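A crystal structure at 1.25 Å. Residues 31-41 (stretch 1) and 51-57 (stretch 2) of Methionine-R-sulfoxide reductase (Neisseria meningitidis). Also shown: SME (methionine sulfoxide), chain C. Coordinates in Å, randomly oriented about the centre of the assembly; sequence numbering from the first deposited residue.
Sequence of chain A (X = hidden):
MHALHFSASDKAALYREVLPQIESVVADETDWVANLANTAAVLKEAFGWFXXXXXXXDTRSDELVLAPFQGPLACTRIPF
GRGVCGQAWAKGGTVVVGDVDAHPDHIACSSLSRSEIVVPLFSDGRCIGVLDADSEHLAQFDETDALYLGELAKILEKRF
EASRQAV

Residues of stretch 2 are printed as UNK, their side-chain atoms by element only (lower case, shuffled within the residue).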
# COMPACT_ATOMS: atom_id res chain seq x y z
N ASP A 31 11.08 -7.60 5.91
CA ASP A 31 10.45 -7.62 4.59
C ASP A 31 10.33 -6.18 4.05
O ASP A 31 9.70 -5.32 4.67
CB ASP A 31 9.10 -8.30 4.67
CG ASP A 31 8.47 -8.50 3.30
OD1 ASP A 31 8.76 -9.53 2.65
OD2 ASP A 31 7.76 -7.60 2.82
N TRP A 32 10.90 -6.00 2.86
CA TRP A 32 10.99 -4.65 2.25
C TRP A 32 9.61 -4.10 1.94
O TRP A 32 9.29 -2.96 2.27
CB TRP A 32 11.90 -4.78 1.00
CG TRP A 32 12.09 -3.55 0.17
CD1 TRP A 32 12.00 -3.48 -1.16
CD2 TRP A 32 12.57 -2.24 0.62
NE1 TRP A 32 12.38 -2.22 -1.62
CE2 TRP A 32 12.73 -1.47 -0.55
CE3 TRP A 32 12.86 -1.67 1.87
CZ2 TRP A 32 13.22 -0.15 -0.54
CZ3 TRP A 32 13.31 -0.45 1.88
CH2 TRP A 32 13.50 0.33 0.70
N VAL A 33 8.77 -4.90 1.28
CA VAL A 33 7.44 -4.42 0.92
C VAL A 33 6.59 -4.08 2.16
O VAL A 33 5.92 -3.06 2.17
CB VAL A 33 6.71 -5.46 0.00
CG1 VAL A 33 5.25 -5.17 -0.14
CG2 VAL A 33 7.42 -5.45 -1.39
N ALA A 34 6.67 -4.91 3.22
CA ALA A 34 5.96 -4.61 4.45
C ALA A 34 6.39 -3.26 5.01
O ALA A 34 5.59 -2.44 5.46
CB ALA A 34 6.13 -5.72 5.50
N ASN A 35 7.70 -3.00 5.01
CA ASN A 35 8.25 -1.77 5.51
C ASN A 35 7.83 -0.56 4.70
O ASN A 35 7.51 0.50 5.24
CB ASN A 35 9.74 -1.84 5.71
CG ASN A 35 10.16 -2.59 6.96
OD1 ASN A 35 9.41 -2.62 7.91
ND2 ASN A 35 11.38 -3.15 6.93
N LEU A 36 7.82 -0.71 3.38
CA LEU A 36 7.34 0.37 2.51
C LEU A 36 5.88 0.65 2.78
O LEU A 36 5.42 1.80 2.82
CB LEU A 36 7.57 0.05 1.03
CG LEU A 36 9.06 -0.02 0.62
CD1 LEU A 36 9.14 -0.46 -0.85
CD2 LEU A 36 9.85 1.23 0.93
N ALA A 37 5.09 -0.42 2.92
CA ALA A 37 3.65 -0.29 3.16
C ALA A 37 3.38 0.42 4.45
O ALA A 37 2.54 1.36 4.54
CB ALA A 37 2.98 -1.66 3.09
N ASN A 38 4.06 0.06 5.54
CA ASN A 38 3.83 0.74 6.81
C ASN A 38 4.39 2.20 6.76
O ASN A 38 3.80 3.08 7.38
CB ASN A 38 4.43 -0.00 8.02
CG ASN A 38 3.45 -0.97 8.64
OD1 ASN A 38 2.19 -0.73 8.38
ND2 ASN A 38 3.87 -1.98 9.28
N THR A 39 5.47 2.44 6.04
CA THR A 39 5.96 3.81 5.92
C THR A 39 4.96 4.72 5.22
O THR A 39 4.67 5.82 5.66
CB THR A 39 7.33 3.85 5.17
OG1 THR A 39 8.29 3.10 5.96
CG2 THR A 39 7.86 5.24 5.02
N ALA A 40 4.36 4.22 4.11
CA ALA A 40 3.33 4.96 3.44
C ALA A 40 2.20 5.24 4.37
O ALA A 40 1.58 6.32 4.39
CB ALA A 40 2.86 4.28 2.16
N ALA A 41 1.79 4.24 5.17
CA ALA A 41 0.71 4.43 6.11
C ALA A 41 0.96 5.49 7.13
O ALA A 41 0.06 6.27 7.50
CB ALA A 41 0.40 3.09 6.83
N UNK A 51 -1.61 11.62 -2.05
CA UNK A 51 -1.02 10.39 -2.43
C UNK A 51 0.34 10.32 -1.85
O UNK A 51 1.12 11.29 -1.91
c UNK A 51 -0.96 10.31 -3.98
c UNK A 51 2.29 6.26 -5.47
c UNK A 51 1.77 8.41 -4.53
c UNK A 51 0.96 6.02 -5.78
c UNK A 51 -0.79 8.96 -4.60
n UNK A 51 -1.31 7.04 -5.58
c UNK A 51 0.05 7.00 -5.42
c UNK A 51 2.69 7.46 -4.85
c UNK A 51 -1.82 8.19 -5.09
c UNK A 51 0.41 8.19 -4.78
N UNK A 52 0.75 9.17 -1.34
CA UNK A 52 2.12 8.98 -0.88
C UNK A 52 2.51 7.50 -1.00
O UNK A 52 1.74 6.64 -0.56
c UNK A 52 1.45 8.96 1.57
c UNK A 52 2.41 9.53 0.54
c UNK A 52 3.86 9.38 0.93
N UNK A 53 3.66 7.22 -1.54
CA UNK A 53 4.06 5.85 -1.74
C UNK A 53 5.30 5.69 -2.51
O UNK A 53 6.13 6.65 -2.60
N UNK A 54 5.52 4.53 -3.08
CA UNK A 54 6.80 4.13 -3.66
C UNK A 54 6.63 3.56 -5.04
O UNK A 54 5.65 2.84 -5.30
c UNK A 54 8.25 4.80 1.11
c UNK A 54 7.80 3.68 -1.37
c UNK A 54 7.08 4.09 0.92
c UNK A 54 8.94 4.39 -1.14
c UNK A 54 6.86 3.58 -0.35
c UNK A 54 7.50 3.13 -2.76
c UNK A 54 9.16 4.92 0.13
N UNK A 55 7.66 3.75 -5.84
CA UNK A 55 7.92 2.96 -7.04
C UNK A 55 9.29 2.36 -6.93
O UNK A 55 10.20 3.00 -6.36
c UNK A 55 6.52 4.29 -8.75
c UNK A 55 7.86 3.81 -8.32
c UNK A 55 5.88 3.69 -9.85
c UNK A 55 5.86 5.38 -8.13
c UNK A 55 4.61 5.80 -8.54
o UNK A 55 2.72 5.53 -9.99
c UNK A 55 3.97 5.14 -9.60
c UNK A 55 4.65 4.09 -10.25
N UNK A 56 9.49 1.19 -7.47
CA UNK A 56 10.76 0.44 -7.37
C UNK A 56 11.31 0.17 -8.77
O UNK A 56 10.54 -0.12 -9.70
c UNK A 56 11.23 0.19 -4.32
c UNK A 56 9.91 -2.01 -4.46
c UNK A 56 10.22 -0.65 -5.11
c UNK A 56 10.61 -0.86 -6.57
N UNK A 57 12.61 0.27 -8.93
CA UNK A 57 13.22 0.04 -10.22
C UNK A 57 13.14 -1.44 -10.63
O UNK A 57 13.54 -2.31 -9.84
c UNK A 57 14.77 2.03 -10.04
c UNK A 57 14.70 0.53 -10.22
c UNK A 57 15.42 0.06 -11.48
N SME C . 3.38 12.38 -10.97
CA SME C . 4.35 11.28 -11.12
CB SME C . 3.69 9.92 -11.44
CG SME C . 3.22 9.11 -10.21
S SME C . 1.69 9.68 -9.57
OE SME C . 1.43 11.10 -9.43
CE SME C . 1.54 8.63 -8.19
C SME C . 5.40 11.64 -12.14
O SME C . 6.34 10.86 -12.31
OXT SME C . 5.30 12.77 -12.77

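Position 51 opens the strand with ten side-chain atoms: one carbon, then fused five- and six-membered rings holding eight carbons and one nitrogen. None of them reaches stretch 1. That indole is Trp51, and one ring face receives the methyl of the bound methionine sulfoxide, with Trp51 CE2 3.5 Å from SME CE.

Position 52 carries three carbons, one bearing the other two, and its CA-to-CB bond points toward the helix; one of its two outer carbons lies 3.9 Å from Ala40 O. A fork directly at CB, with no oxygen, is valine. Val52 also brings its backbone close: Ala40 CB lies 3.8 Å from Val52 O.

Position 53 has no side-chain atoms at all, so it is glycine. Here helix and strand come near, with Ala40 CA 5.3 Å from Gly53 CA and Ala40 CB 4.4 Å from Gly53 CA. The constraint on a CB, however, comes from within the strand: an ideal one would sit 3.3 Å from Trp51 CH2, whereas Ala40 CB would be 4.7 Å away.

Position 54 shows seven carbons, one leading to a six-membered ring without a heteroatom; its CA-to-CB bond points toward the helix. This is Phe54, which has the largest covered area in the contact. Leu36 CD2 stands 3.7 Å from the ring centroid, defined by the Phe54 ring atoms, and only 4° off the normal, a CH-pi contact over the face. Phe54 CE2 also comes 3.4 Å from Leu36 O, and at the ring edge Phe54 CZ is 4.0 Å from Thr39 CG2.

Position 55 has a similar ring plus one oxygen, and its CA-to-CB bond points away from the helix. It is tyrosine; Tyr55 OH lies 3.6 Å from SME CG, on the ligand side with Trp51.

Position 56 has four carbons forked at the second, directed toward stretch 1. This is Leu56, whose CD1 lies 3.8 Å from Trp32 NE1 and 4.0 Å from Leu36 CD1.

Position 57 again has three carbons branched at the first, but out of the helix's reach: Val57.

The rule is alternation. Positions 52, 54 and 56 face the helix, while Trp51 and Tyr55 serve the ligand, fitting for a methionine sulfoxide reductase. Helix and strand run nearly antiparallel at 162°, so Trp32, Leu36 and Ala40, spaced four apart, meet the strand in reverse order. No hydrogen bond crosses; apolar packing joins the two elements. Within stretch 1, Asp31 OD2 caps the helix by accepting from Ala34 N at 2.9 Å, and Thr39 OG1 donates to Asn35 O at 2.8 Å.

Stretch 2 51-57: WVGFYLV
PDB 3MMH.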